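Local coordinates for protein ribokinase (Cryptococcus neoformans var. grubii serotype A, PDB 6CW5) that probably phosphorylates D-ribose at O-5, using ATP and a divalent cation such as magnesium, to give D-ribose 5-phosphate, at residues L166-P172 and H188-V194. Coordinates in Å, arbitrary orientation, origin at the centre of the assembly. Residue numbers count along the deposited sequence, not the author numbering.
Sequences LTSVFNP and HLSWLIV
Strands 167-170 and 191-194 run parallel; their axes approach to 4.8 Å and differ by 20° in direction. Val169 pairs with Trp191 and Phe170 with Leu192. Trp191 N donates to Ser168 O (2.8 Å), Phe170 N to Trp191 O (2.9 Å) and Ile193 N to Phe170 O (2.9 Å). Before this ladder, Ser190 is not extended (phi/psi -83/-42), and side chains supply most of the partners. Ser190 in rotamer m and Ser168 in rotamer p bring each OG to the other's N. Ser168 N donates to Ser190 OG (2.9 Å); Ser190 N donates to Ser168 OG (3.0 Å) and weakly to Ser168 O (3.0 Å). One water donates to Leu166 O (2.9 Å) and His188 O (2.7 Å) and is hydrogen-bonded to Ser168 OG (2.7 Å). Past the ladder, Asn171 ND2 donates to Ile193 O (2.9 Å). Val169 CG1 meets Ile193 CD1 (3.6 Å) on the face covered by helix 279-292. On the other face, Phe170 CB meets Leu189 CD1 (3.4 Å). Asn171 lies near predicted substrate-binding Lys51 and predicted proton acceptor Asp281. This is a beta-alpha-beta crossover through helix 178-183, in the central sheet of the PfkB (ribokinase) fold.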
loop_
_atom_site.group_PDB
_atom_site.type_symbol
_atom_site.label_atom_id
_atom_site.label_comp_id
_atom_site.label_asym_id
_atom_site.label_seq_id
_atom_site.Cartn_x
_atom_site.Cartn_y
_atom_site.Cartn_z
ATOM N N LEU A 166 -16.792 6.577 5.913
ATOM C CA LEU A 166 -16.237 7.363 7.001
ATOM C C LEU A 166 -16.034 8.795 6.542
ATOM O O LEU A 166 -15.944 9.081 5.351
ATOM C CB LEU A 166 -14.883 6.811 7.457
ATOM C CG LEU A 166 -14.945 5.606 8.412
ATOM C CD1 LEU A 166 -15.571 4.387 7.777
ATOM C CD2 LEU A 166 -13.537 5.290 8.836
ATOM N N THR A 167 -15.899 9.690 7.507
ATOM C CA THR A 167 -15.427 11.038 7.228
ATOM C C THR A 167 -13.909 10.997 7.232
ATOM O O THR A 167 -13.294 10.737 8.272
ATOM C CB THR A 167 -15.951 12.012 8.275
ATOM O OG1 THR A 167 -17.380 12.043 8.239
ATOM C CG2 THR A 167 -15.407 13.396 7.997
ATOM N N SER A 168 -13.294 11.206 6.078
ATOM C CA SER A 168 -11.843 11.096 5.981
ATOM C C SER A 168 -11.231 12.479 5.810
ATOM O O SER A 168 -11.783 13.329 5.111
ATOM C CB SER A 168 -11.444 10.200 4.819
ATOM O OG SER A 168 -12.120 10.655 3.659
ATOM N N VAL A 169 -10.063 12.675 6.418
ATOM C CA VAL A 169 -9.385 13.966 6.489
ATOM C C VAL A 169 -7.927 13.722 6.137
ATOM O O VAL A 169 -7.291 12.847 6.727
ATOM C CB VAL A 169 -9.517 14.589 7.896
ATOM C CG1 VAL A 169 -8.821 15.927 7.963
ATOM C CG2 VAL A 169 -10.981 14.745 8.280
ATOM N N PHE A 170 -7.408 14.459 5.151
ATOM C CA PHE A 170 -6.066 14.195 4.630
ATOM C C PHE A 170 -5.238 15.467 4.672
ATOM O O PHE A 170 -5.721 16.534 4.286
ATOM C CB PHE A 170 -6.189 13.683 3.209
ATOM C CG PHE A 170 -4.882 13.497 2.470
ATOM C CD1 PHE A 170 -3.859 12.717 2.989
ATOM C CD2 PHE A 170 -4.741 14.015 1.179
ATOM C CE1 PHE A 170 -2.696 12.497 2.264
ATOM C CE2 PHE A 170 -3.575 13.821 0.466
ATOM C CZ PHE A 170 -2.554 13.037 0.997
ATOM N N ASN A 171 -3.992 15.349 5.130
ATOM C CA ASN A 171 -3.037 16.458 5.156
ATOM C C ASN A 171 -1.825 16.002 4.343
ATOM O O ASN A 171 -1.082 15.101 4.784
ATOM C CB ASN A 171 -2.697 16.764 6.619
ATOM C CG ASN A 171 -1.620 17.829 6.809
ATOM O OD1 ASN A 171 -0.787 17.699 7.717
ATOM N ND2 ASN A 171 -1.664 18.905 6.020
ATOM N N PRO A 172 -1.608 16.522 3.134
ATOM C CA PRO A 172 -0.535 15.938 2.279
ATOM C C PRO A 172 0.861 16.404 2.666
ATOM O O PRO A 172 1.492 17.247 2.010
ATOM C CB PRO A 172 -0.917 16.413 0.879
ATOM C CG PRO A 172 -1.654 17.781 1.143
ATOM C CD PRO A 172 -2.392 17.579 2.449
ATOM N N HIS A 188 -12.858 9.813 -2.602
ATOM C CA HIS A 188 -13.094 9.166 -1.308
ATOM C C HIS A 188 -12.865 10.086 -0.127
ATOM O O HIS A 188 -13.180 9.711 1.009
ATOM C CB HIS A 188 -12.168 7.942 -1.139
ATOM C CG HIS A 188 -12.451 6.855 -2.123
ATOM N ND1 HIS A 188 -13.736 6.457 -2.427
ATOM C CD2 HIS A 188 -11.627 6.088 -2.878
ATOM C CE1 HIS A 188 -13.690 5.487 -3.325
ATOM N NE2 HIS A 188 -12.423 5.241 -3.607
ATOM N N LEU A 189 -12.330 11.273 -0.361
ATOM C CA LEU A 189 -11.842 12.128 0.711
ATOM C C LEU A 189 -12.908 13.130 1.131
ATOM O O LEU A 189 -13.463 13.842 0.287
ATOM C CB LEU A 189 -10.594 12.877 0.248
ATOM C CG LEU A 189 -9.986 13.741 1.320
ATOM C CD1 LEU A 189 -9.430 12.848 2.428
ATOM C CD2 LEU A 189 -8.860 14.568 0.659
ATOM N N SER A 190 -13.172 13.212 2.438
ATOM C CA SER A 190 -14.158 14.199 2.886
ATOM C C SER A 190 -13.549 15.585 3.039
ATOM O O SER A 190 -14.200 16.583 2.702
ATOM C CB SER A 190 -14.785 13.790 4.221
ATOM O OG SER A 190 -15.194 12.423 4.216
ATOM N N TRP A 191 -12.339 15.668 3.607
ATOM C CA TRP A 191 -11.706 16.950 3.912
ATOM C C TRP A 191 -10.234 16.934 3.550
ATOM O O TRP A 191 -9.510 16.010 3.926
ATOM C CB TRP A 191 -11.822 17.299 5.396
ATOM C CG TRP A 191 -13.199 17.710 5.806
ATOM C CD1 TRP A 191 -14.152 16.945 6.411
ATOM C CD2 TRP A 191 -13.763 19.011 5.643
ATOM N NE1 TRP A 191 -15.288 17.707 6.641
ATOM C CE2 TRP A 191 -15.066 18.978 6.171
ATOM C CE3 TRP A 191 -13.279 20.208 5.095
ATOM C CZ2 TRP A 191 -15.899 20.097 6.177
ATOM C CZ3 TRP A 191 -14.101 21.325 5.108
ATOM C CH2 TRP A 191 -15.403 21.255 5.641
ATOM N N LEU A 192 -9.790 17.975 2.854
ATOM C CA LEU A 192 -8.370 18.219 2.623
ATOM C C LEU A 192 -7.941 19.373 3.518
ATOM O O LEU A 192 -8.575 20.431 3.501
ATOM C CB LEU A 192 -8.117 18.570 1.150
ATOM C CG LEU A 192 -6.736 19.139 0.783
ATOM C CD1 LEU A 192 -5.679 18.006 0.834
ATOM C CD2 LEU A 192 -6.773 19.766 -0.617
ATOM N N ILE A 193 -6.852 19.190 4.268
ATOM C CA ILE A 193 -6.272 20.255 5.083
ATOM C C ILE A 193 -4.896 20.580 4.519
ATOM O O ILE A 193 -4.006 19.717 4.503
ATOM C CB ILE A 193 -6.157 19.868 6.564
ATOM C CG1 ILE A 193 -7.504 19.452 7.129
ATOM C CG2 ILE A 193 -5.641 21.078 7.369
ATOM C CD1 ILE A 193 -7.431 19.180 8.646
ATOM N N VAL A 194 -4.715 21.826 4.086
ATOM C CA VAL A 194 -3.452 22.312 3.528
ATOM C C VAL A 194 -3.154 23.694 4.087
ATOM O O VAL A 194 -4.045 24.386 4.575
ATOM C CB VAL A 194 -3.505 22.406 1.982
ATOM C CG1 VAL A 194 -3.471 20.998 1.374
ATOM C CG2 VAL A 194 -4.775 23.190 1.503
HETATM O O HOH W 1 -13.957 8.648 3.349
#